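Local coordinates for protein glyceraldehyde-3-phosphate dehydrogenase (Sulfolobus solfataricus, PDB 1B7G) that oxidises and phosphorylates glyceraldehyde 3-phosphate to 1,3-bisphosphoglycerate in glycolysis, using NADP in preference to NAD, at residues K14-A19 with I303-N308; G30-S35 with G69-L74; L74-D79 with L98-N103; R272-E277 with A297-S302. The protein carries 1 engineered substitution. All coordinates share one frame; numbering follows the deposited sequence.

Interaction 1. Residues K14-A19 with I303-N308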
loop_
_atom_site.group_PDB
_atom_site.type_symbol
_atom_site.label_atom_id
_atom_site.label_comp_id
_atom_site.label_asym_id
_atom_site.label_seq_id
_atom_site.Cartn_x
_atom_site.Cartn_y
_atom_site.Cartn_z
ATOM N N LYS A 14 10.271 -9.531 7.607
ATOM C CA LYS A 14 9.582 -8.484 8.373
ATOM C C LYS A 14 8.160 -8.920 8.687
ATOM O O LYS A 14 7.629 -8.640 9.778
ATOM C CB LYS A 14 9.691 -7.135 7.694
ATOM C CG LYS A 14 8.775 -6.845 6.497
ATOM C CD LYS A 14 9.255 -5.534 5.849
ATOM C CE LYS A 14 8.717 -5.346 4.450
ATOM N NZ LYS A 14 9.046 -3.986 3.922
ATOM N N ARG A 15 7.442 -9.553 7.759
ATOM C CA ARG A 15 6.083 -9.992 8.005
ATOM C C ARG A 15 6.071 -11.272 8.866
ATOM O O ARG A 15 5.129 -11.417 9.660
ATOM C CB ARG A 15 5.324 -10.253 6.700
ATOM C CG ARG A 15 5.270 -9.042 5.784
ATOM C CD ARG A 15 4.992 -9.509 4.326
ATOM N NE ARG A 15 4.240 -8.360 3.705
ATOM C CZ ARG A 15 4.879 -7.382 3.070
ATOM N NH1 ARG A 15 6.207 -7.417 2.978
ATOM N NH2 ARG A 15 4.212 -6.402 2.490
ATOM N N VAL A 16 7.063 -12.123 8.777
ATOM C CA VAL A 16 7.012 -13.312 9.689
ATOM C C VAL A 16 7.303 -12.843 11.116
ATOM O O VAL A 16 6.672 -13.324 12.070
ATOM C CB VAL A 16 7.861 -14.467 9.228
ATOM C CG1 VAL A 16 7.909 -15.530 10.332
ATOM C CG2 VAL A 16 7.214 -15.133 7.949
ATOM N N ALA A 17 8.158 -11.822 11.245
ATOM C CA ALA A 17 8.423 -11.263 12.589
ATOM C C ALA A 17 7.175 -10.657 13.185
ATOM O O ALA A 17 6.817 -11.025 14.327
ATOM C CB ALA A 17 9.602 -10.323 12.566
ATOM N N ASP A 18 6.418 -9.857 12.427
ATOM C CA ASP A 18 5.180 -9.303 12.900
ATOM C C ASP A 18 4.122 -10.360 13.238
ATOM O O ASP A 18 3.419 -10.200 14.252
ATOM C CB ASP A 18 4.594 -8.272 11.950
ATOM C CG ASP A 18 5.282 -6.929 11.985
ATOM O OD1 ASP A 18 6.207 -6.702 12.796
ATOM O OD2 ASP A 18 4.889 -6.070 11.174
ATOM N N ALA A 19 4.025 -11.437 12.453
ATOM C CA ALA A 19 3.058 -12.493 12.783
ATOM C C ALA A 19 3.431 -13.243 14.064
ATOM O O ALA A 19 2.530 -13.662 14.808
ATOM C CB ALA A 19 2.886 -13.507 11.644
ATOM N N ILE A 303 1.475 -14.423 1.078
ATOM C CA ILE A 303 0.848 -15.731 1.117
ATOM C C ILE A 303 1.527 -16.745 2.019
ATOM O O ILE A 303 0.797 -17.445 2.748
ATOM C CB ILE A 303 0.636 -16.329 -0.300
ATOM C CG1 ILE A 303 -0.043 -17.704 -0.144
ATOM C CG2 ILE A 303 1.982 -16.387 -1.044
ATOM C CD1 ILE A 303 -0.671 -18.220 -1.458
ATOM N N VAL A 304 2.850 -16.745 2.144
ATOM C CA VAL A 304 3.503 -17.750 2.970
ATOM C C VAL A 304 3.602 -17.377 4.449
ATOM O O VAL A 304 4.075 -18.221 5.235
ATOM C CB VAL A 304 4.862 -18.229 2.469
ATOM C CG1 VAL A 304 4.740 -18.876 1.087
ATOM C CG2 VAL A 304 5.950 -17.171 2.455
ATOM N N VAL A 305 3.234 -16.186 4.839
ATOM C CA VAL A 305 3.310 -15.794 6.257
ATOM C C VAL A 305 2.568 -16.716 7.188
ATOM O O VAL A 305 3.245 -17.311 8.052
ATOM C CB VAL A 305 2.917 -14.307 6.389
ATOM C CG1 VAL A 305 2.863 -13.828 7.835
ATOM C CG2 VAL A 305 3.996 -13.517 5.620
ATOM N N PRO A 306 1.275 -16.980 7.059
ATOM C CA PRO A 306 0.554 -17.904 7.897
ATOM C C PRO A 306 1.116 -19.311 7.827
ATOM O O PRO A 306 1.221 -19.995 8.877
ATOM C CB PRO A 306 -0.901 -17.790 7.506
ATOM C CG PRO A 306 -0.849 -17.257 6.098
ATOM C CD PRO A 306 0.395 -16.416 5.995
ATOM N N GLU A 307 1.622 -19.765 6.679
ATOM C CA GLU A 307 2.247 -21.045 6.510
ATOM C C GLU A 307 3.484 -21.205 7.391
ATOM O O GLU A 307 3.695 -22.254 8.002
ATOM C CB GLU A 307 2.668 -21.300 5.024
ATOM C CG GLU A 307 1.505 -21.147 4.049
ATOM C CD GLU A 307 0.338 -22.065 4.327
ATOM O OE1 GLU A 307 0.604 -23.158 4.867
ATOM O OE2 GLU A 307 -0.849 -21.708 4.109
ATOM N N ASN A 308 4.285 -20.148 7.519
ATOM C CA ASN A 308 5.478 -20.221 8.360
ATOM C C ASN A 308 5.075 -20.337 9.847
ATOM O O ASN A 308 5.749 -21.054 10.611
ATOM C CB ASN A 308 6.386 -19.016 8.136
ATOM C CG ASN A 308 7.384 -19.165 7.015
ATOM O OD1 ASN A 308 8.485 -19.681 7.210
ATOM N ND2 ASN A 308 7.013 -18.721 5.821
#

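Interaction 2. Residues G30-S35 with G69-L74. Unlike the reference sequence in segment 69-74: Glu72 (reference Asp), Asp73 (reference Tyr). With SO4 (sulfate ion), chain E.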
loop_
_atom_site.group_PDB
_atom_site.type_symbol
_atom_site.label_atom_id
_atom_site.label_comp_id
_atom_site.label_asym_id
_atom_site.label_seq_id
_atom_site.Cartn_x
_atom_site.Cartn_y
_atom_site.Cartn_z
ATOM N N GLY A 30 14.263 -11.986 18.081
ATOM C CA GLY A 30 15.019 -10.936 17.384
ATOM C C GLY A 30 15.098 -11.336 15.896
ATOM O O GLY A 30 14.582 -12.395 15.527
ATOM N N VAL A 31 15.652 -10.456 15.075
ATOM C CA VAL A 31 15.737 -10.700 13.630
ATOM C C VAL A 31 17.167 -10.488 13.155
ATOM O O VAL A 31 17.906 -9.693 13.733
ATOM C CB VAL A 31 14.807 -9.772 12.826
ATOM C CG1 VAL A 31 13.376 -9.835 13.328
ATOM C CG2 VAL A 31 15.250 -8.318 12.825
ATOM N N ALA A 32 17.533 -11.161 12.061
ATOM C CA ALA A 32 18.898 -11.050 11.547
ATOM C C ALA A 32 18.915 -10.360 10.183
ATOM O O ALA A 32 18.065 -10.630 9.316
ATOM C CB ALA A 32 19.534 -12.421 11.515
ATOM N N LYS A 33 19.882 -9.464 10.004
ATOM C CA LYS A 33 19.941 -8.637 8.786
ATOM C C LYS A 33 21.360 -8.189 8.477
ATOM O O LYS A 33 22.146 -8.042 9.424
ATOM C CB LYS A 33 19.071 -7.407 9.065
ATOM C CG LYS A 33 19.134 -6.334 8.005
ATOM C CD LYS A 33 18.089 -6.495 6.931
ATOM C CE LYS A 33 18.049 -5.267 6.015
ATOM N NZ LYS A 33 17.189 -5.523 4.829
ATOM N N THR A 34 21.731 -7.995 7.215
ATOM C CA THR A 34 23.097 -7.602 6.899
ATOM C C THR A 34 23.290 -6.105 6.704
ATOM O O THR A 34 24.325 -5.575 7.143
ATOM C CB THR A 34 23.651 -8.334 5.660
ATOM O OG1 THR A 34 23.684 -9.736 5.919
ATOM C CG2 THR A 34 25.075 -7.881 5.374
ATOM N N SER A 35 22.379 -5.401 6.080
ATOM C CA SER A 35 22.484 -3.986 5.807
ATOM C C SER A 35 21.544 -3.141 6.658
ATOM O O SER A 35 20.369 -3.453 6.812
ATOM C CB SER A 35 22.129 -3.685 4.331
ATOM O OG SER A 35 22.612 -4.722 3.507
ATOM N N GLY A 69 23.797 -8.943 18.778
ATOM C CA GLY A 69 24.728 -10.069 18.800
ATOM C C GLY A 69 24.918 -10.606 17.379
ATOM O O GLY A 69 24.400 -10.003 16.450
ATOM N N THR A 70 25.611 -11.711 17.244
ATOM C CA THR A 70 25.833 -12.319 15.936
ATOM C C THR A 70 24.582 -13.096 15.514
ATOM O O THR A 70 23.692 -13.332 16.338
ATOM C CB THR A 70 26.992 -13.344 16.012
ATOM O OG1 THR A 70 26.579 -14.379 16.924
ATOM C CG2 THR A 70 28.266 -12.685 16.493
ATOM N N VAL A 71 24.617 -13.655 14.296
ATOM C CA VAL A 71 23.483 -14.509 13.905
ATOM C C VAL A 71 23.475 -15.762 14.751
ATOM O O VAL A 71 22.431 -16.215 15.246
ATOM C CB VAL A 71 23.533 -14.842 12.397
ATOM C CG1 VAL A 71 22.315 -15.672 12.005
ATOM C CG2 VAL A 71 23.582 -13.563 11.587
ATOM N N GLU A 72 24.659 -16.308 15.034
ATOM C CA GLU A 72 24.808 -17.455 15.902
ATOM C C GLU A 72 24.209 -17.211 17.283
ATOM O O GLU A 72 23.576 -18.099 17.864
ATOM C CB GLU A 72 26.270 -17.862 16.065
ATOM C CG GLU A 72 26.845 -18.607 14.870
ATOM C CD GLU A 72 27.198 -17.684 13.721
ATOM O OE1 GLU A 72 27.071 -16.452 13.873
ATOM O OE2 GLU A 72 27.612 -18.215 12.662
ATOM N N ASP A 73 24.432 -16.024 17.834
ATOM C CA ASP A 73 23.850 -15.682 19.124
ATOM C C ASP A 73 22.330 -15.831 19.063
ATOM O O ASP A 73 21.755 -16.536 19.911
ATOM C CB ASP A 73 24.185 -14.245 19.526
ATOM C CG ASP A 73 25.649 -14.138 19.976
ATOM O OD1 ASP A 73 26.193 -15.156 20.423
ATOM O OD2 ASP A 73 26.209 -13.052 19.814
ATOM N N LEU A 74 21.752 -15.187 18.045
ATOM C CA LEU A 74 20.304 -15.178 17.833
ATOM C C LEU A 74 19.812 -16.608 17.728
ATOM O O LEU A 74 18.853 -17.006 18.373
ATOM C CB LEU A 74 19.916 -14.379 16.571
ATOM C CG LEU A 74 18.473 -14.523 16.080
ATOM C CD1 LEU A 74 17.468 -14.009 17.106
ATOM C CD2 LEU A 74 18.226 -13.789 14.755
HETATM S S SO4 E . 20.425 -7.230 3.373
HETATM O O1 SO4 E . 20.302 -6.889 4.824
HETATM O O2 SO4 E . 19.561 -6.299 2.566
HETATM O O3 SO4 E . 19.970 -8.635 3.147
HETATM O O4 SO4 E . 21.847 -7.096 2.926
#

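Interaction 3. Residues L74-D79 with L98-N103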
loop_
_atom_site.group_PDB
_atom_site.type_symbol
_atom_site.label_atom_id
_atom_site.label_comp_id
_atom_site.label_asym_id
_atom_site.label_seq_id
_atom_site.Cartn_x
_atom_site.Cartn_y
_atom_site.Cartn_z
ATOM N N LEU A 74 21.752 -15.187 18.045
ATOM C CA LEU A 74 20.304 -15.178 17.833
ATOM C C LEU A 74 19.812 -16.608 17.728
ATOM O O LEU A 74 18.853 -17.006 18.373
ATOM C CB LEU A 74 19.916 -14.379 16.571
ATOM C CG LEU A 74 18.473 -14.523 16.080
ATOM C CD1 LEU A 74 17.468 -14.009 17.106
ATOM C CD2 LEU A 74 18.226 -13.789 14.755
ATOM N N ILE A 75 20.579 -17.409 16.973
ATOM C CA ILE A 75 20.274 -18.813 16.792
ATOM C C ILE A 75 20.289 -19.564 18.107
ATOM O O ILE A 75 19.325 -20.260 18.452
ATOM C CB ILE A 75 21.229 -19.464 15.747
ATOM C CG1 ILE A 75 20.985 -18.814 14.385
ATOM C CG2 ILE A 75 20.899 -20.954 15.679
ATOM C CD1 ILE A 75 22.106 -18.946 13.382
ATOM N N LYS A 76 21.372 -19.393 18.877
ATOM C CA LYS A 76 21.524 -20.036 20.177
ATOM C C LYS A 76 20.396 -19.685 21.138
ATOM O O LYS A 76 19.844 -20.563 21.833
ATOM C CB LYS A 76 22.892 -19.695 20.796
ATOM C CG LYS A 76 24.079 -20.465 20.278
ATOM C CD LYS A 76 25.452 -19.950 20.672
ATOM C CE LYS A 76 26.132 -19.136 19.596
ATOM N NZ LYS A 76 27.513 -18.692 19.934
ATOM N N THR A 77 19.967 -18.437 21.147
ATOM C CA THR A 77 18.872 -17.974 21.997
ATOM C C THR A 77 17.500 -18.460 21.613
ATOM O O THR A 77 16.579 -18.531 22.459
ATOM C CB THR A 77 18.846 -16.420 21.962
ATOM O OG1 THR A 77 20.150 -15.950 22.269
ATOM C CG2 THR A 77 17.846 -15.831 22.934
ATOM N N SER A 78 17.258 -18.805 20.336
ATOM C CA SER A 78 15.894 -19.231 19.995
ATOM C C SER A 78 15.718 -20.704 20.279
ATOM O O SER A 78 16.689 -21.438 20.541
ATOM C CB SER A 78 15.691 -18.935 18.484
ATOM O OG SER A 78 16.615 -19.735 17.749
ATOM N N ASP A 79 14.491 -21.152 20.341
ATOM C CA ASP A 79 14.060 -22.518 20.316
ATOM C C ASP A 79 13.894 -22.980 18.839
ATOM O O ASP A 79 13.816 -24.190 18.605
ATOM C CB ASP A 79 12.680 -22.625 20.969
ATOM C CG ASP A 79 12.743 -22.265 22.458
ATOM O OD1 ASP A 79 13.750 -22.620 23.108
ATOM O OD2 ASP A 79 11.798 -21.636 22.959
ATOM N N LEU A 98 22.308 -26.927 12.434
ATOM C CA LEU A 98 22.518 -28.297 12.880
ATOM C C LEU A 98 23.543 -28.384 14.018
ATOM O O LEU A 98 23.372 -29.166 14.969
ATOM C CB LEU A 98 23.036 -29.177 11.738
ATOM C CG LEU A 98 21.967 -29.764 10.820
ATOM C CD1 LEU A 98 22.612 -30.240 9.523
ATOM C CD2 LEU A 98 21.208 -30.860 11.536
ATOM N N GLN A 99 24.628 -27.648 13.847
ATOM C CA GLN A 99 25.719 -27.673 14.833
ATOM C C GLN A 99 25.298 -26.972 16.119
ATOM O O GLN A 99 25.674 -27.367 17.223
ATOM C CB GLN A 99 26.994 -27.047 14.269
ATOM C CG GLN A 99 26.954 -25.532 14.199
ATOM C CD GLN A 99 28.329 -24.898 14.164
ATOM O OE1 GLN A 99 28.915 -24.722 13.089
ATOM N NE2 GLN A 99 28.845 -24.545 15.341
ATOM N N LEU A 100 24.424 -25.979 15.979
ATOM C CA LEU A 100 23.882 -25.260 17.120
ATOM C C LEU A 100 22.580 -25.894 17.580
ATOM O O LEU A 100 21.900 -25.384 18.463
ATOM C CB LEU A 100 23.737 -23.775 16.838
ATOM C CG LEU A 100 25.026 -23.029 16.466
ATOM C CD1 LEU A 100 24.726 -21.599 16.065
ATOM C CD2 LEU A 100 25.983 -23.071 17.660
ATOM N N GLN A 101 22.273 -27.064 17.041
ATOM C CA GLN A 101 21.125 -27.859 17.424
ATOM C C GLN A 101 19.816 -27.111 17.519
ATOM O O GLN A 101 19.053 -27.224 18.483
ATOM C CB GLN A 101 21.466 -28.601 18.740
ATOM C CG GLN A 101 22.709 -29.488 18.608
ATOM C CD GLN A 101 23.188 -30.000 19.957
ATOM O OE1 GLN A 101 22.414 -30.029 20.925
ATOM N NE2 GLN A 101 24.451 -30.400 20.042
ATOM N N ARG A 102 19.431 -26.365 16.449
ATOM C CA ARG A 102 18.157 -25.638 16.482
ATOM C C ARG A 102 17.285 -26.003 15.278
ATOM O O ARG A 102 17.815 -26.055 14.177
ATOM C CB ARG A 102 18.430 -24.132 16.478
ATOM C CG ARG A 102 19.138 -23.636 17.739
ATOM C CD ARG A 102 18.209 -23.632 18.940
ATOM N NE ARG A 102 18.838 -23.101 20.138
ATOM C CZ ARG A 102 19.436 -23.809 21.092
ATOM N NH1 ARG A 102 19.510 -25.131 21.038
ATOM N NH2 ARG A 102 19.970 -23.181 22.136
ATOM N N ASN A 103 16.000 -26.271 15.507
ATOM C CA ASN A 103 15.043 -26.564 14.453
ATOM C C ASN A 103 14.944 -25.325 13.538
ATOM O O ASN A 103 15.240 -24.223 14.007
ATOM C CB ASN A 103 13.665 -26.870 15.020
ATOM C CG ASN A 103 13.504 -28.239 15.643
ATOM O OD1 ASN A 103 14.470 -28.974 15.822
ATOM N ND2 ASN A 103 12.276 -28.634 15.964
HETATM O O HOH W 1 15.180 -26.496 18.292
#

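Interaction 4. Residues R272-E277 with A297-S302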
loop_
_atom_site.group_PDB
_atom_site.type_symbol
_atom_site.label_atom_id
_atom_site.label_comp_id
_atom_site.label_asym_id
_atom_site.label_seq_id
_atom_site.Cartn_x
_atom_site.Cartn_y
_atom_site.Cartn_z
ATOM N N ARG A 272 -0.082 -3.481 5.855
ATOM C CA ARG A 272 0.788 -3.445 4.690
ATOM C C ARG A 272 0.029 -3.697 3.393
ATOM O O ARG A 272 0.643 -3.939 2.345
ATOM C CB ARG A 272 1.973 -4.416 4.741
ATOM C CG ARG A 272 2.867 -4.402 5.951
ATOM C CD ARG A 272 4.244 -4.959 5.717
ATOM N NE ARG A 272 5.215 -4.653 6.753
ATOM C CZ ARG A 272 5.268 -5.191 7.968
ATOM N NH1 ARG A 272 4.364 -6.085 8.330
ATOM N NH2 ARG A 272 6.248 -4.866 8.822
ATOM N N ASN A 273 -1.277 -3.592 3.330
ATOM C CA ASN A 273 -2.099 -3.925 2.204
ATOM C C ASN A 273 -1.930 -5.417 1.849
ATOM O O ASN A 273 -2.295 -5.754 0.721
ATOM C CB ASN A 273 -1.841 -3.113 0.921
ATOM C CG ASN A 273 -1.213 -1.772 1.078
ATOM O OD1 ASN A 273 -0.237 -1.433 0.388
ATOM N ND2 ASN A 273 -1.660 -1.001 2.075
ATOM N N ASP A 274 -1.554 -6.295 2.768
ATOM C CA ASP A 274 -1.363 -7.708 2.502
ATOM C C ASP A 274 -2.649 -8.466 2.252
ATOM O O ASP A 274 -3.684 -8.258 2.868
ATOM C CB ASP A 274 -0.587 -8.413 3.653
ATOM C CG ASP A 274 0.860 -7.981 3.653
ATOM O OD1 ASP A 274 1.281 -7.308 2.663
ATOM O OD2 ASP A 274 1.597 -8.292 4.601
ATOM N N ILE A 275 -2.601 -9.385 1.270
ATOM C CA ILE A 275 -3.731 -10.288 1.033
ATOM C C ILE A 275 -3.121 -11.691 0.939
ATOM O O ILE A 275 -2.762 -12.173 -0.148
ATOM C CB ILE A 275 -4.545 -10.010 -0.206
ATOM C CG1 ILE A 275 -5.171 -8.601 -0.232
ATOM C CG2 ILE A 275 -5.635 -11.058 -0.468
ATOM C CD1 ILE A 275 -5.826 -8.274 -1.566
ATOM N N PRO A 276 -3.019 -12.376 2.081
ATOM C CA PRO A 276 -2.365 -13.657 2.140
ATOM C C PRO A 276 -3.170 -14.811 1.552
ATOM O O PRO A 276 -2.660 -15.939 1.458
ATOM C CB PRO A 276 -2.106 -13.902 3.619
ATOM C CG PRO A 276 -2.567 -12.682 4.354
ATOM C CD PRO A 276 -3.387 -11.846 3.432
ATOM N N GLU A 277 -4.444 -14.629 1.303
ATOM C CA GLU A 277 -5.321 -15.635 0.770
ATOM C C GLU A 277 -5.200 -15.807 -0.757
ATOM O O GLU A 277 -4.943 -14.811 -1.446
ATOM C CB GLU A 277 -6.777 -15.264 1.066
ATOM C CG GLU A 277 -7.058 -15.099 2.588
ATOM C CD GLU A 277 -6.772 -13.708 3.113
ATOM O OE1 GLU A 277 -6.345 -12.825 2.325
ATOM O OE2 GLU A 277 -6.967 -13.478 4.338
ATOM N N ALA A 297 -5.486 -14.818 -8.342
ATOM C CA ALA A 297 -4.335 -13.976 -8.053
ATOM C C ALA A 297 -3.599 -14.445 -6.809
ATOM O O ALA A 297 -4.212 -15.044 -5.896
ATOM C CB ALA A 297 -4.740 -12.499 -7.878
ATOM N N VAL A 298 -2.306 -14.178 -6.709
ATOM C CA VAL A 298 -1.513 -14.544 -5.539
ATOM C C VAL A 298 -0.705 -13.318 -5.070
ATOM O O VAL A 298 0.046 -12.754 -5.857
ATOM C CB VAL A 298 -0.529 -15.675 -5.838
ATOM C CG1 VAL A 298 0.326 -16.040 -4.641
ATOM C CG2 VAL A 298 -1.256 -16.950 -6.357
ATOM N N HIS A 299 -0.904 -12.885 -3.832
ATOM C CA HIS A 299 -0.097 -11.780 -3.296
ATOM C C HIS A 299 1.173 -12.363 -2.721
ATOM O O HIS A 299 1.197 -12.878 -1.578
ATOM C CB HIS A 299 -0.848 -10.930 -2.270
ATOM C CG HIS A 299 0.012 -9.782 -1.771
ATOM N ND1 HIS A 299 0.063 -9.407 -0.454
ATOM C CD2 HIS A 299 0.875 -8.972 -2.407
ATOM C CE1 HIS A 299 0.916 -8.420 -0.292
ATOM N NE2 HIS A 299 1.412 -8.114 -1.486
ATOM N N GLN A 300 2.257 -12.252 -3.480
ATOM C CA GLN A 300 3.493 -12.933 -3.156
ATOM C C GLN A 300 4.178 -12.385 -1.911
ATOM O O GLN A 300 4.978 -13.114 -1.329
ATOM C CB GLN A 300 4.548 -12.975 -4.266
ATOM C CG GLN A 300 5.125 -11.608 -4.629
ATOM C CD GLN A 300 4.119 -10.667 -5.217
ATOM O OE1 GLN A 300 3.090 -11.037 -5.823
ATOM N NE2 GLN A 300 4.343 -9.359 -5.061
ATOM N N GLU A 301 3.899 -11.135 -1.549
ATOM C CA GLU A 301 4.596 -10.654 -0.339
ATOM C C GLU A 301 4.099 -11.330 0.945
ATOM O O GLU A 301 4.840 -11.325 1.934
ATOM C CB GLU A 301 4.401 -9.141 -0.234
ATOM C CG GLU A 301 5.092 -8.391 -1.412
ATOM C CD GLU A 301 4.729 -6.890 -1.262
ATOM O OE1 GLU A 301 3.541 -6.552 -1.414
ATOM O OE2 GLU A 301 5.626 -6.110 -0.948
ATOM N N SER A 302 2.891 -11.834 0.940
ATOM C CA SER A 302 2.300 -12.359 2.170
ATOM C C SER A 302 1.748 -13.762 2.185
ATOM O O SER A 302 1.432 -14.221 3.310
ATOM C CB SER A 302 1.160 -11.400 2.546
ATOM O OG SER A 302 0.069 -11.443 1.681
HETATM O O HOH W 2 -2.113 -14.280 -1.738
#

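Interaction 1. Residues K14-A19 with I303-N308
The helical turns 14-19 and 304-308 cross with 51° between their N-to-C directions. The axes of these short segments come within 9.4 Å of each other. The nearest CA atoms are those of Val16 and Val305, 5.6 Å apart. Val305 is the central side chain, and its two methyls divide the work. With CG1 anti to its backbone N (chi1 176°), that methyl reaches Ala19 CB at 3.8 Å. CG2, set beside the backbone N, meets Arg15 CB at 3.7 Å. Only the root of Arg15 packs here. Its extended chain leads away, and NE forms a salt bridge with Asp274. One turn on from Val305, Asn308 lies across Val16 at about a right angle, with CB 4.0 Å from Val16 CG2. Its amide turns back on its own helix: ND2 donates to Val304 O at 3.0 Å, from above the carbonyl plane. That oxygen also accepts Asn308 N, so two donors grip it. Asn308 OD1 is held by Gln107 NE2, which fixes the amide at both ends. An alanine here would keep CB on Val16 but lose the amide, and would probably cost Gln107 this partner and thin the packing on Val16. Val16 and Asn308 both also touch Val82 of strand 80-83. The arrangement is that of a GAPDH subunit, in which the helix after the catalytic-domain sheet returns to the nucleotide-binding domain. There it packs on the first Rossmann helix, 11-21, whose start is part of a probable GxGxxG motif (Gly8, Gly10, Gly13).

Interaction 2. Residues G30-S35 with G69-L74
A sulfate ion, probably from the crystallisation liquor, sits just beyond the end of strand 26-32, on the loop 33-35 that follows it. Two successive backbone amides hold its O1: Thr34 N at 3.0 Å and Ser35 N at 2.8 Å, the latter nearly straight at 165°. Ser35 OG donates to sulfate O4 at 2.6 Å. Lys33 bends at chi2 (91°) so that its chain runs alongside the anion, but the bond from NZ to O2 is weak. In Rossmann domains the end of the second strand lies near the adenosine ribose. The anion's place there is consistent with a site for the 2'-phosphate of NADP, the preferred cofactor. The strand itself is parallel to its neighbour 2-7 in the nucleotide-binding sheet, and helix 71-77 packs further back on it, mainly through apolar side chains. Leu74, with CG anti to its backbone N, spreads its two methyls along the strand. CD1 lies 3.7 Å from Gly30 O. CD2 reaches Ala32 CB at 3.8 Å and also rests against the carbonyl carbon of Val31. A side chain at Gly30 would point at Leu74 CD1 and would be jammed against the preceding carbonyl oxygen. Ala32 CB touches Val71 CG2 more loosely, at 4.2 Å. The start of the helix is fixed by a capping box. Thr70, the N-cap residue, accepts Asp73 N on OG1 at 2.9 Å. Asp73, which differs from the reference sequence, returns the bond by accepting Thr70 N on OD2 at 3.0 Å, from above the carboxylate plane.

Interaction 3. Residues L74-D79 with L98-N103
The last turn of helix 71-77 and the turn after helix 89-99 approach to 6.5 Å between the CA atoms of Lys76 and Leu100. Both helices belong to the Rossmann domain, and each leads into a strand of its parallel sheet. A Schellman motif with Gln101 at C-prime ends helix 89-99 and is followed directly by Arg102. The Arg102 chain bends at chi2 (-73°), with CG 3.8 Å from Ile75 CG2. The guanidinium then reaches the carbonyls at the end of the other helix. NH2 donates to Lys76 O at 2.6 Å and 164°, in the guanidinium plane and on a carbonyl lone pair. NE adds weak bonds to Ile75 O and Lys76 O. The positive charge probably suits the negative end of the helix. An alanine here would remove this grip on the helix carbonyls and would probably loosen the join between the two turns. Ile75 O is also held by Ser78 OG at 2.8 Å. Leu100 crosses Ile75 at about a right angle, with CD1 3.9 Å from Ile75 CG2. Beyond, one water donates to Asp79 O at 2.7 Å and accepts Asn103 N at 2.9 Å.

Interaction 4. Residues R272-E277 with A297-S302
His299 and Ser302 share most of this contact. The CB of His299 lies 3.1 Å from Ile275 O, and CG stands anti to the backbone N (chi1 -179°). At ND1 the ring accepts Ile275 N at 3.2 Å in a nearly straight bond (174°), although the N lies out of the ring plane. The same ND1 is hydrogen-bonded to Ser302 OG at 3.0 Å. CE1 points its edge at Asp274 OD1, 3.2 Å away, with the carboxylate turned 48° from the ring and OD2 taken by the salt bridge to Arg15. The segment 297-302 leaves strand 291-298 of the catalytic-domain sheet and leads to helix 304-315. It carries Gln300, an NAD-binding residue by similarity. At the tip of His299, NE2 donates to Glu301 OE1 at 2.6 Å, in the ring plane and on the anti lone pair. This carboxylate probably helps to polarise the imidazole. Glu301 also makes a salt bridge with Arg266 of the second subunit. Ser302 CB packs against Asp274 CG at 3.6 Å. A water donates to both Ile275 O and Glu277 O, and accepts His299 N at 2.8 Å.

Interactions 1 and 4 touch most closely. Arg15 NE meets Asp274 OD2 in a salt bridge of 2.8 Å, and Asp18 OD2 meets Arg272 NH1 at 2.9 Å. These pairs tie the first Rossmann helix to the catalytic domain, and both contacts also reach the second subunit. Interaction 4 lies by the active site: the side chain of His299 is about 8 Å from that of His219, a catalytic-site residue. Interactions 2 and 3 share Leu74 and helix 71-77 at the outer side of the Rossmann domain, their centres about 12 Å apart. The sulfate sits on loop 33-35 of interaction 2. Ala17 CB joins interaction 1 to interaction 2 by touching Val31 CG1 at 3.9 Å.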